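Local coordinates for protein putative ABC transporter subunit, substrate-binding component (Rhodopseudomonas palustris, PDB 4EVQ) that binds 4-hydroxybenzoate between its two lobes and, as a solute-binding component, probably hands such benzoate derivatives to an ABC transporter, at residues K152-V157 against P207-A212; I138-G143 against F171-T176; L23-T28 against F58-D63; G15-G20 against R54-V59. All blocks are in the same frame, centred on the assembly; numbering follows the deposited sequence.

Interaction 1 of 4, residues K152-V157 against P207-A212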
loop_
_atom_site.group_PDB
_atom_site.type_symbol
_atom_site.label_atom_id
_atom_site.label_comp_id
_atom_site.label_asym_id
_atom_site.label_seq_id
_atom_site.Cartn_x
_atom_site.Cartn_y
_atom_site.Cartn_z
ATOM N N LYS A 152 -8.188 24.752 4.606
ATOM C CA LYS A 152 -7.635 25.418 5.772
ATOM C C LYS A 152 -8.037 24.834 7.122
ATOM O O LYS A 152 -7.467 25.191 8.143
ATOM C CB LYS A 152 -8.065 26.936 5.780
ATOM C CG LYS A 152 -7.744 27.782 4.536
ATOM C CD LYS A 152 -7.861 29.281 4.852
ATOM C CE LYS A 152 -9.155 29.621 5.620
ATOM N NZ LYS A 152 -9.238 31.069 6.077
ATOM N N LYS A 153 -9.071 23.986 7.157
ATOM C CA LYS A 153 -9.681 23.611 8.430
ATOM C C LYS A 153 -10.180 22.162 8.341
ATOM O O LYS A 153 -11.285 21.909 7.893
ATOM C CB LYS A 153 -10.849 24.541 8.736
ATOM C CG LYS A 153 -11.536 24.290 10.075
ATOM C CD LYS A 153 -12.792 25.177 10.237
ATOM C CE LYS A 153 -13.522 24.904 11.515
ATOM N NZ LYS A 153 -14.833 25.674 11.629
ATOM N N ALA A 154 -9.336 21.215 8.779
ATOM C CA ALA A 154 -9.607 19.817 8.552
ATOM C C ALA A 154 -10.041 19.085 9.799
ATOM O O ALA A 154 -9.645 19.435 10.921
ATOM C CB ALA A 154 -8.328 19.123 8.039
ATOM N N VAL A 155 -10.854 18.062 9.601
ATOM C CA VAL A 155 -11.020 17.007 10.598
ATOM C C VAL A 155 -10.486 15.714 9.981
ATOM O O VAL A 155 -10.698 15.465 8.794
ATOM C CB VAL A 155 -12.505 16.804 10.966
ATOM C CG1 VAL A 155 -12.726 15.539 11.823
ATOM C CG2 VAL A 155 -13.046 18.015 11.674
ATOM N N THR A 156 -9.773 14.904 10.775
ATOM C CA THR A 156 -9.305 13.606 10.305
ATOM C C THR A 156 -10.135 12.482 10.926
ATOM O O THR A 156 -10.665 12.641 12.053
ATOM C CB THR A 156 -7.831 13.341 10.600
ATOM O OG1 THR A 156 -7.662 13.145 11.988
ATOM C CG2 THR A 156 -6.956 14.468 10.119
ATOM N N VAL A 157 -10.315 11.399 10.188
ATOM C CA VAL A 157 -11.002 10.245 10.733
ATOM C C VAL A 157 -10.332 8.977 10.174
ATOM O O VAL A 157 -10.118 8.853 8.956
ATOM C CB VAL A 157 -12.514 10.316 10.452
ATOM C CG1 VAL A 157 -12.813 10.392 9.007
ATOM C CG2 VAL A 157 -13.235 9.173 11.116
ATOM N N PRO A 207 -15.726 21.759 9.594
ATOM C CA PRO A 207 -14.487 21.903 8.838
ATOM C C PRO A 207 -14.743 22.232 7.363
ATOM O O PRO A 207 -15.873 22.090 6.884
ATOM C CB PRO A 207 -13.860 20.501 8.979
ATOM C CG PRO A 207 -15.040 19.587 8.966
ATOM C CD PRO A 207 -16.071 20.337 9.819
ATOM N N ASP A 208 -13.703 22.653 6.648
ATOM C CA ASP A 208 -13.822 22.798 5.212
ATOM C C ASP A 208 -13.369 21.582 4.410
ATOM O O ASP A 208 -13.493 21.551 3.188
ATOM C CB ASP A 208 -13.154 24.083 4.695
ATOM C CG ASP A 208 -11.644 24.119 4.840
ATOM O OD1 ASP A 208 -10.995 23.114 5.193
ATOM O OD2 ASP A 208 -11.031 25.176 4.560
ATOM N N CYS A 209 -12.945 20.547 5.138
ATOM C CA CYS A 209 -12.608 19.266 4.501
ATOM C C CYS A 209 -12.471 18.202 5.580
ATOM O O CYS A 209 -12.242 18.470 6.749
ATOM C CB CYS A 209 -11.275 19.374 3.722
ATOM S SG CYS A 209 -9.852 19.913 4.713
ATOM N N VAL A 210 -12.532 16.960 5.105
ATOM C CA VAL A 210 -12.288 15.770 5.911
ATOM C C VAL A 210 -11.195 14.958 5.225
ATOM O O VAL A 210 -11.226 14.770 4.004
ATOM C CB VAL A 210 -13.558 14.938 6.071
ATOM C CG1 VAL A 210 -13.248 13.609 6.755
ATOM C CG2 VAL A 210 -14.603 15.709 6.877
ATOM N N TYR A 211 -10.240 14.520 6.033
ATOM C CA TYR A 211 -9.195 13.587 5.609
ATOM C C TYR A 211 -9.473 12.244 6.270
ATOM O O TYR A 211 -9.502 12.167 7.490
ATOM C CB TYR A 211 -7.831 14.096 6.057
ATOM C CG TYR A 211 -6.641 13.177 5.833
ATOM C CD1 TYR A 211 -5.984 13.166 4.626
ATOM C CD2 TYR A 211 -6.143 12.379 6.844
ATOM C CE1 TYR A 211 -4.876 12.366 4.441
ATOM C CE2 TYR A 211 -5.034 11.562 6.664
ATOM C CZ TYR A 211 -4.404 11.589 5.480
ATOM O OH TYR A 211 -3.253 10.821 5.284
ATOM N N ALA A 212 -9.654 11.193 5.464
ATOM C CA ALA A 212 -9.982 9.872 5.989
ATOM C C ALA A 212 -9.056 8.815 5.423
ATOM O O ALA A 212 -8.769 8.787 4.233
ATOM C CB ALA A 212 -11.431 9.510 5.660
#

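Interaction 2 of 4, residues I138-G143 against F171-T176. With SO4 (sulfate ion), chain D.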
loop_
_atom_site.group_PDB
_atom_site.type_symbol
_atom_site.label_atom_id
_atom_site.label_comp_id
_atom_site.label_asym_id
_atom_site.label_seq_id
_atom_site.Cartn_x
_atom_site.Cartn_y
_atom_site.Cartn_z
ATOM N N ILE A 138 2.966 9.335 2.231
ATOM C CA ILE A 138 1.733 9.524 1.490
ATOM C C ILE A 138 0.790 10.465 2.254
ATOM O O ILE A 138 0.127 11.286 1.651
ATOM C CB ILE A 138 1.041 8.194 1.100
ATOM C CG1 ILE A 138 -0.042 8.497 0.065
ATOM C CG2 ILE A 138 0.503 7.414 2.302
ATOM C CD1 ILE A 138 -0.672 7.244 -0.579
ATOM N N GLY A 139 0.779 10.391 3.569
ATOM C CA GLY A 139 -0.019 11.358 4.330
ATOM C C GLY A 139 0.424 12.802 4.081
ATOM O O GLY A 139 -0.379 13.704 3.877
ATOM N N ARG A 140 1.734 13.016 4.109
ATOM C CA ARG A 140 2.304 14.334 3.811
ATOM C C ARG A 140 1.908 14.824 2.423
ATOM O O ARG A 140 1.508 15.980 2.251
ATOM C CB ARG A 140 3.816 14.313 3.879
ATOM C CG ARG A 140 4.350 14.347 5.277
ATOM C CD ARG A 140 5.843 14.508 5.221
ATOM N NE ARG A 140 6.437 14.904 6.470
ATOM C CZ ARG A 140 6.551 16.170 6.867
ATOM N NH1 ARG A 140 6.060 17.142 6.147
ATOM N NH2 ARG A 140 7.136 16.438 7.995
ATOM N N ALA A 141 1.966 13.942 1.430
ATOM C CA ALA A 141 1.632 14.332 0.077
ATOM C C ALA A 141 0.160 14.732 -0.027
ATOM O O ALA A 141 -0.189 15.664 -0.748
ATOM C CB ALA A 141 1.990 13.214 -0.917
ATOM N N THR A 142 -0.708 14.035 0.692
ATOM C CA THR A 142 -2.118 14.342 0.645
ATOM C C THR A 142 -2.374 15.686 1.330
ATOM O O THR A 142 -3.127 16.516 0.804
ATOM C CB THR A 142 -2.914 13.212 1.302
ATOM O OG1 THR A 142 -2.562 11.923 0.700
ATOM C CG2 THR A 142 -4.387 13.396 1.046
ATOM N N GLY A 143 -1.781 15.909 2.493
ATOM C CA GLY A 143 -1.926 17.197 3.158
ATOM C C GLY A 143 -1.421 18.366 2.334
ATOM O O GLY A 143 -2.022 19.439 2.301
ATOM N N PHE A 171 -0.101 13.718 7.308
ATOM C CA PHE A 171 -1.019 14.715 6.838
ATOM C C PHE A 171 -0.951 15.968 7.722
ATOM O O PHE A 171 -0.915 17.092 7.232
ATOM C CB PHE A 171 -2.451 14.132 6.841
ATOM C CG PHE A 171 -3.522 15.199 6.891
ATOM C CD1 PHE A 171 -3.888 15.887 5.762
ATOM C CD2 PHE A 171 -4.092 15.542 8.093
ATOM C CE1 PHE A 171 -4.772 16.974 5.849
ATOM C CE2 PHE A 171 -5.002 16.589 8.167
ATOM C CZ PHE A 171 -5.327 17.295 7.021
ATOM N N LYS A 172 -0.980 15.782 9.025
ATOM C CA LYS A 172 -1.054 16.921 9.946
ATOM C C LYS A 172 0.221 17.744 9.802
ATOM O O LYS A 172 0.164 18.970 9.851
ATOM C CB LYS A 172 -1.230 16.486 11.396
ATOM C CG LYS A 172 -2.594 15.940 11.704
ATOM C CD LYS A 172 -2.679 15.334 13.099
ATOM C CE LYS A 172 -2.548 16.334 14.122
ATOM N NZ LYS A 172 -2.645 15.602 15.456
ATOM N N LYS A 173 1.360 17.096 9.644
ATOM C CA LYS A 173 2.596 17.840 9.479
ATOM C C LYS A 173 2.571 18.725 8.275
ATOM O O LYS A 173 2.950 19.893 8.377
ATOM C CB LYS A 173 3.785 16.902 9.445
ATOM C CG LYS A 173 4.044 16.269 10.789
ATOM C CD LYS A 173 5.139 15.232 10.719
ATOM C CE LYS A 173 5.170 14.431 12.013
ATOM N NZ LYS A 173 5.950 13.176 11.866
ATOM N N SER A 174 2.143 18.252 7.130
ATOM C CA SER A 174 2.164 19.104 5.949
ATOM C C SER A 174 1.006 20.070 5.892
ATOM O O SER A 174 1.138 21.173 5.304
ATOM C CB SER A 174 2.237 18.273 4.660
ATOM O OG SER A 174 1.052 17.525 4.518
ATOM N N PHE A 175 -0.108 19.728 6.520
ATOM C CA PHE A 175 -1.245 20.631 6.546
ATOM C C PHE A 175 -0.977 21.789 7.482
ATOM O O PHE A 175 -1.238 22.962 7.116
ATOM C CB PHE A 175 -2.491 19.869 6.982
ATOM C CG PHE A 175 -3.797 20.544 6.587
ATOM C CD1 PHE A 175 -4.224 20.555 5.276
ATOM C CD2 PHE A 175 -4.588 21.188 7.538
ATOM C CE1 PHE A 175 -5.421 21.169 4.910
ATOM C CE2 PHE A 175 -5.797 21.771 7.166
ATOM C CZ PHE A 175 -6.209 21.751 5.871
ATOM N N THR A 176 -0.423 21.515 8.645
ATOM C CA THR A 176 -0.112 22.590 9.563
ATOM C C THR A 176 1.125 23.396 9.123
ATOM O O THR A 176 1.180 24.604 9.417
ATOM C CB THR A 176 0.092 22.096 11.013
ATOM O OG1 THR A 176 1.253 21.272 11.102
ATOM C CG2 THR A 176 -1.124 21.351 11.517
HETATM S S SO4 D . 8.497 12.858 8.829
HETATM O O1 SO4 D . 7.204 12.697 8.148
HETATM O O2 SO4 D . 8.593 11.833 9.851
HETATM O O3 SO4 D . 9.545 12.570 7.858
HETATM O O4 SO4 D . 8.719 14.215 9.334
#

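Interaction 3 of 4, residues L23-T28 against F58-D63. With ACT (acetate ion), chain G.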
loop_
_atom_site.group_PDB
_atom_site.type_symbol
_atom_site.label_atom_id
_atom_site.label_comp_id
_atom_site.label_asym_id
_atom_site.label_seq_id
_atom_site.Cartn_x
_atom_site.Cartn_y
_atom_site.Cartn_z
ATOM N N LEU A 23 -0.266 -12.853 4.198
ATOM C CA LEU A 23 -1.221 -11.849 3.742
ATOM C C LEU A 23 -2.538 -12.102 4.394
ATOM O O LEU A 23 -2.784 -13.224 4.860
ATOM C CB LEU A 23 -1.385 -11.883 2.210
ATOM C CG LEU A 23 -0.186 -11.385 1.387
ATOM C CD1 LEU A 23 -0.404 -11.748 -0.066
ATOM C CD2 LEU A 23 -0.059 -9.884 1.572
ATOM N N PRO A 24 -3.421 -11.088 4.401
ATOM C CA PRO A 24 -4.779 -11.314 4.904
ATOM C C PRO A 24 -5.632 -12.027 3.877
ATOM O O PRO A 24 -6.041 -11.422 2.894
ATOM C CB PRO A 24 -5.282 -9.916 5.205
ATOM C CG PRO A 24 -4.521 -9.031 4.251
ATOM C CD PRO A 24 -3.172 -9.670 4.086
ATOM N N TYR A 25 -5.922 -13.308 4.112
ATOM C CA TYR A 25 -6.827 -14.066 3.239
ATOM C C TYR A 25 -8.213 -14.174 3.876
ATOM O O TYR A 25 -9.068 -14.880 3.371
ATOM C CB TYR A 25 -6.248 -15.450 2.949
ATOM C CG TYR A 25 -5.011 -15.368 2.057
ATOM C CD1 TYR A 25 -5.137 -14.987 0.719
ATOM C CD2 TYR A 25 -3.720 -15.652 2.525
ATOM C CE1 TYR A 25 -4.032 -14.872 -0.111
ATOM C CE2 TYR A 25 -2.620 -15.544 1.658
ATOM C CZ TYR A 25 -2.815 -15.152 0.350
ATOM O OH TYR A 25 -1.733 -15.048 -0.492
ATOM N N SER A 26 -8.372 -13.587 5.053
ATOM C CA SER A 26 -9.652 -13.494 5.724
ATOM C C SER A 26 -9.726 -12.129 6.372
ATOM O O SER A 26 -8.732 -11.426 6.505
ATOM C CB SER A 26 -9.806 -14.594 6.794
ATOM O OG SER A 26 -8.851 -14.425 7.808
ATOM N N GLY A 27 -10.925 -11.776 6.812
ATOM C CA GLY A 27 -11.164 -10.561 7.544
ATOM C C GLY A 27 -11.231 -9.322 6.679
ATOM O O GLY A 27 -11.401 -9.348 5.437
ATOM N N THR A 28 -11.057 -8.203 7.364
ATOM C CA THR A 28 -11.413 -6.943 6.748
ATOM C C THR A 28 -10.535 -6.594 5.519
ATOM O O THR A 28 -10.976 -5.942 4.573
ATOM C CB THR A 28 -11.416 -5.838 7.770
ATOM O OG1 THR A 28 -12.190 -4.725 7.262
ATOM C CG2 THR A 28 -10.067 -5.342 8.013
ATOM N N PHE A 58 3.929 -21.011 -4.091
ATOM C CA PHE A 58 3.498 -20.030 -3.096
ATOM C C PHE A 58 2.925 -20.755 -1.894
ATOM O O PHE A 58 2.015 -21.576 -2.019
ATOM C CB PHE A 58 2.445 -19.068 -3.660
ATOM C CG PHE A 58 2.992 -18.077 -4.662
ATOM C CD1 PHE A 58 3.873 -17.081 -4.267
ATOM C CD2 PHE A 58 2.603 -18.122 -5.986
ATOM C CE1 PHE A 58 4.374 -16.178 -5.172
ATOM C CE2 PHE A 58 3.119 -17.201 -6.909
ATOM C CZ PHE A 58 3.982 -16.234 -6.496
ATOM N N VAL A 59 3.462 -20.452 -0.733
ATOM C CA VAL A 59 2.972 -20.981 0.511
ATOM C C VAL A 59 2.196 -19.863 1.163
ATOM O O VAL A 59 2.789 -18.906 1.694
ATOM C CB VAL A 59 4.126 -21.442 1.410
ATOM C CG1 VAL A 59 3.570 -22.018 2.677
ATOM C CG2 VAL A 59 5.014 -22.455 0.638
ATOM N N LYS A 60 0.870 -19.963 1.157
ATOM C CA LYS A 60 0.025 -18.834 1.540
ATOM C C LYS A 60 -0.466 -18.973 2.979
ATOM O O LYS A 60 -1.232 -19.893 3.298
ATOM C CB LYS A 60 -1.154 -18.776 0.579
ATOM C CG LYS A 60 -0.753 -18.646 -0.877
ATOM C CD LYS A 60 -1.939 -18.720 -1.813
ATOM C CE LYS A 60 -1.519 -18.435 -3.238
ATOM N NZ LYS A 60 -2.697 -18.505 -4.160
ATOM N N VAL A 61 -0.068 -18.053 3.842
ATOM C CA VAL A 61 -0.393 -18.088 5.260
ATOM C C VAL A 61 -1.256 -16.877 5.544
ATOM O O VAL A 61 -0.884 -15.736 5.257
ATOM C CB VAL A 61 0.883 -18.081 6.121
ATOM C CG1 VAL A 61 0.567 -17.978 7.596
ATOM C CG2 VAL A 61 1.738 -19.336 5.809
ATOM N N ASP A 62 -2.440 -17.125 6.083
ATOM C CA ASP A 62 -3.373 -16.096 6.438
ATOM C C ASP A 62 -3.026 -15.429 7.741
ATOM O O ASP A 62 -3.100 -16.046 8.798
ATOM C CB ASP A 62 -4.741 -16.740 6.593
ATOM C CG ASP A 62 -5.847 -15.721 6.876
ATOM O OD1 ASP A 62 -5.635 -14.479 6.742
ATOM O OD2 ASP A 62 -6.954 -16.187 7.213
ATOM N N ASP A 63 -2.652 -14.136 7.675
ATOM C CA ASP A 63 -2.265 -13.416 8.883
ATOM C C ASP A 63 -3.442 -12.835 9.661
ATOM O O ASP A 63 -3.273 -12.355 10.770
ATOM C CB ASP A 63 -1.239 -12.314 8.578
ATOM C CG ASP A 63 -1.858 -11.043 7.941
ATOM O OD1 ASP A 63 -3.029 -10.953 7.652
ATOM O OD2 ASP A 63 -1.126 -10.071 7.750
HETATM C C ACT G . -9.632 -8.239 11.178
HETATM O O ACT G . -10.783 -8.342 11.683
HETATM O OXT ACT G . -9.466 -8.493 9.941
HETATM C CH3 ACT G . -8.475 -7.855 12.022
#

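Interaction 4 of 4, residues G15-G20 against R54-V59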
loop_
_atom_site.group_PDB
_atom_site.type_symbol
_atom_site.label_atom_id
_atom_site.label_comp_id
_atom_site.label_asym_id
_atom_site.label_seq_id
_atom_site.Cartn_x
_atom_site.Cartn_y
_atom_site.Cartn_z
ATOM N N GLY A 15 14.197 -28.092 -7.300
ATOM C CA GLY A 15 12.804 -28.017 -6.890
ATOM C C GLY A 15 12.247 -26.606 -7.087
ATOM O O GLY A 15 12.952 -25.702 -7.552
ATOM N N ALA A 16 10.976 -26.412 -6.758
ATOM C CA ALA A 16 10.375 -25.082 -6.835
ATOM C C ALA A 16 10.982 -24.140 -5.782
ATOM O O ALA A 16 11.380 -24.570 -4.698
ATOM C CB ALA A 16 8.875 -25.181 -6.672
ATOM N N LEU A 17 11.102 -22.862 -6.132
ATOM C CA LEU A 17 11.451 -21.815 -5.178
ATOM C C LEU A 17 10.221 -21.621 -4.303
ATOM O O LEU A 17 9.116 -21.434 -4.827
ATOM C CB LEU A 17 11.753 -20.525 -5.950
ATOM C CG LEU A 17 12.609 -19.431 -5.335
ATOM C CD1 LEU A 17 13.388 -18.719 -6.449
ATOM C CD2 LEU A 17 11.774 -18.465 -4.596
ATOM N N LYS A 18 10.389 -21.685 -2.985
ATOM C CA LYS A 18 9.262 -21.550 -2.066
ATOM C C LYS A 18 9.150 -20.111 -1.625
ATOM O O LYS A 18 10.007 -19.575 -0.932
ATOM C CB LYS A 18 9.401 -22.462 -0.844
ATOM C CG LYS A 18 9.497 -23.921 -1.188
ATOM C CD LYS A 18 9.577 -24.751 0.079
ATOM C CE LYS A 18 8.227 -24.809 0.774
ATOM N NZ LYS A 18 8.256 -25.937 1.781
ATOM N N VAL A 19 8.071 -19.496 -2.046
ATOM C CA VAL A 19 7.796 -18.095 -1.739
ATOM C C VAL A 19 6.692 -18.082 -0.688
ATOM O O VAL A 19 5.543 -18.486 -0.949
ATOM C CB VAL A 19 7.420 -17.326 -2.988
ATOM C CG1 VAL A 19 7.108 -15.869 -2.607
ATOM C CG2 VAL A 19 8.546 -17.341 -4.014
ATOM N N GLY A 20 7.043 -17.671 0.521
ATOM C CA GLY A 20 6.074 -17.560 1.579
ATOM C C GLY A 20 5.301 -16.276 1.470
ATOM O O GLY A 20 5.924 -15.228 1.355
ATOM N N ARG A 54 13.279 -20.260 -12.294
ATOM C CA ARG A 54 12.845 -21.156 -11.241
ATOM C C ARG A 54 11.348 -21.250 -11.171
ATOM O O ARG A 54 10.659 -20.231 -11.176
ATOM C CB ARG A 54 13.357 -20.700 -9.882
ATOM C CG ARG A 54 14.869 -20.607 -9.757
ATOM C CD ARG A 54 15.523 -22.009 -9.689
ATOM N NE ARG A 54 14.908 -22.841 -8.648
ATOM C CZ ARG A 54 15.305 -22.874 -7.373
ATOM N NH1 ARG A 54 16.314 -22.115 -6.964
ATOM N NH2 ARG A 54 14.684 -23.654 -6.487
ATOM N N SER A 55 10.845 -22.470 -11.082
ATOM C CA SER A 55 9.434 -22.668 -10.805
ATOM C C SER A 55 9.127 -22.127 -9.427
ATOM O O SER A 55 9.973 -22.122 -8.532
ATOM C CB SER A 55 9.064 -24.143 -10.868
ATOM O OG SER A 55 9.527 -24.722 -12.080
ATOM N N ILE A 56 7.896 -21.663 -9.252
ATOM C CA ILE A 56 7.523 -20.995 -8.021
ATOM C C ILE A 56 6.414 -21.750 -7.326
ATOM O O ILE A 56 5.440 -22.173 -7.953
ATOM C CB ILE A 56 7.017 -19.556 -8.288
ATOM C CG1 ILE A 56 8.050 -18.725 -9.068
ATOM C CG2 ILE A 56 6.556 -18.857 -6.969
ATOM C CD1 ILE A 56 9.352 -18.491 -8.369
ATOM N N SER A 57 6.584 -21.958 -6.035
ATOM C CA SER A 57 5.515 -22.493 -5.206
ATOM C C SER A 57 5.182 -21.455 -4.130
ATOM O O SER A 57 6.029 -21.093 -3.326
ATOM C CB SER A 57 5.981 -23.802 -4.560
ATOM O OG SER A 57 5.087 -24.185 -3.530
ATOM N N PHE A 58 3.929 -21.011 -4.091
ATOM C CA PHE A 58 3.498 -20.030 -3.096
ATOM C C PHE A 58 2.925 -20.755 -1.894
ATOM O O PHE A 58 2.015 -21.576 -2.019
ATOM C CB PHE A 58 2.445 -19.068 -3.660
ATOM C CG PHE A 58 2.992 -18.077 -4.662
ATOM C CD1 PHE A 58 3.873 -17.081 -4.267
ATOM C CD2 PHE A 58 2.603 -18.122 -5.986
ATOM C CE1 PHE A 58 4.374 -16.178 -5.172
ATOM C CE2 PHE A 58 3.119 -17.201 -6.909
ATOM C CZ PHE A 58 3.982 -16.234 -6.496
ATOM N N VAL A 59 3.462 -20.452 -0.733
ATOM C CA VAL A 59 2.972 -20.981 0.511
ATOM C C VAL A 59 2.196 -19.863 1.163
ATOM O O VAL A 59 2.789 -18.906 1.694
ATOM C CB VAL A 59 4.126 -21.442 1.410
ATOM C CG1 VAL A 59 3.570 -22.018 2.677
ATOM C CG2 VAL A 59 5.014 -22.455 0.638
HETATM O O HOH W 1 12.943 -24.356 -10.350
#

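Interaction 1 of 4, residues K152-V157 against P207-A212
Val157 and Ala212 are neighbours on adjacent parallel strands of the seven-stranded sheet in one lobe of this periplasmic-binding-protein fold, and the pairing runs back to Ala154 and Cys209. Val155 N bonds to Cys209 O, Tyr211 N to Val155 O, and Val157 N to Tyr211 O. This part is tightly packed. On one face Val157 CG1, held between the backbone N and the carbonyl carbon (chi1 59°), lies 3.7 Å from Ala212 CB and touches Val210 CG1; Val155 CG2 rests 3.7 Å from Pro207 CG, and Ile202 of helix 196-205 packs on Val155, Pro207 and Val210. On the other face Ala154 CB meets Cys209 SG at 3.7 Å and Thr156 CG2 approaches the Tyr211 ring obliquely, with Phe171 of helix 162-177 lying against Ala154 and Thr156 and stacked with the Tyr211 ring. The end at Lys152 is looser and faces solvent. The Lys152 chain leads away, while Lys153 runs its methylenes past Pro207 CA to bond NZ to Lys206 O. Asp208 takes two backbone amides: Lys152 N reaches the syn lone pair of OD2 at 2.9 Å, and Lys153 N meets OD1, also at 2.9 Å, from 44° above the carboxylate plane.

Interaction 2 of 4, residues I138-G143 against F171-T176
Ser174 OG donates to Arg140 O at 2.8 Å, meeting a carbonyl lone pair in the plane of the group; Ser174 has a second deposited conformer, so this bond may be intermittent. The same OG lies against Gly143 CA, which also comes within 3.5 Å of Phe171 CD1. One turn earlier, Gly139 O takes a CA-H...O contact from Phe171 CA at 3.2 Å. With no side chain at Gly139 or Gly143, the two helix segments come to 7.0 Å between axes, inclined at 31°. Deeper in, Phe175 turns an edge to Gly143 O and receives Phe171 CZ over the rim of one face; both rings point toward the sheet, where they touch Ala154. The outer margin is polar. Arg140, extended from CG to NE, lays its guanidinium so that Lys173 CB sits 3.6 Å above one face, offset toward the rim. At the guanidinium edge a sulfate, probably from the crystallisation liquor, is gripped by two bonds: NE to O1 at 2.9 Å, nearly straight at 171°, and NH2 to O4. Arg121 also binds this sulfate, whose charge probably eases the nearness of Arg140 NH2 and Lys173 NZ, 5.2 Å apart. Gly139 against the backbone of Phe171 and Gly143 against Ser174, four residues apart, make this a GxxxG-type close helix packing, here between helices 135-148 and 162-177 on the sheet of one lobe.

Interaction 3 of 4, residues L23-T28 against F58-D63
Asp62 holds CG anti to its backbone N (chi1 -176°) and Ser26 holds OG between its N and carbonyl carbon (chi1 64°), which lets the hydroxyl donate to Asp62 OD2 at 2.7 Å, on the syn lone pair. The other oxygen, OD1, accepts Tyr25 N at 2.9 Å from 61° above the carboxylate plane and has a weak bond from Ser26 N, so the carboxylate holds Tyr25 and Ser26, just after strand 17-23, against the end of strand 54-62. Just before it, Leu23 N bonds to Val61 O and Asp63 N to Leu23 O, the last rungs of parallel pairing. Pro24, its side chain about 8 Å from the bound 4-hydroxybenzoate, lies alongside Asp63 with CB 3.5 Å from OD1, while Asp63 OD2 is held by Thr89 OG1. The Tyr25 ring turns an edge to Asp62 CA and crosses Lys60 at about a right angle, CE2 3.7 Å from Lys60 CB; Tyr25 OH bonds to Thr37. From here the chain passes from strand 17-23 into helix 30-46, whose Thr37 packs on Leu23 and Lys60, while Val61 packs on Leu73 and Leu77 of helix 67-80.

Interaction 4 of 4, residues G15-G20 against R54-V59
Leu17 to Gly20 pair in parallel with Ile56 to Val59, the strand axes 4.7 Å apart at closest and inclined at 29°, through bonds from Leu17 N to Ser55 O, Ser57 N to Leu17 O, Val19 N to Ser57 O and Val59 N to Val19 O. At the start of the pair Arg54 folds back, CD placed by chi2 of -73°, and its NH2 donates to Gly15 O at 2.9 Å while NH1 bonds to Gly309 O; Gly15 O lies near the guanidinium plane, though NH2 stands 44° out of the carbonyl's plane. One water accepts from Arg54 NE and Ser55 N and donates to Gly15 O. Leu17 CB lies over one guanidinium face, the two side chains crossing at about a right angle with Leu17 CD1 4.0 Å from Arg54 CB. On the same face Val19 lies beside Phe58, CG1 3.8 Å from CE1, and its CG2 is 3.9 Å from Ile56 CG2, which sits over the centre of the Phe58 ring. On the reverse face Lys18 CE meets Val59 CG2 at 4.0 Å. Phe58 packs on Leu40 of helix 30-46, Val19 on Leu300 of helix 288-306, and strand 85-88 flanks strand 17-23 on its other side.

Along the chain, interactions 4 and 3 close before interactions 1 and 2 open. Interactions 3 and 4 share Phe58 and Val59 on strand 54-62 and follow one strand pair through the six-stranded sheet of one lobe, from its outer end to the loop near the ligand; their centres are 17 Å apart. Interactions 1 and 2 interlace in the sequence in the other lobe, centres 12 Å apart, and they touch: Tyr211 and Thr156 of the seven-stranded sheet pack on Phe171 of helix 162-177. Across the lobes, interactions 1 and 4 are 46 Å apart between centres. The bound 4-hydroxybenzoate lies between the lobes, consistent with the two-lobed binding of this family.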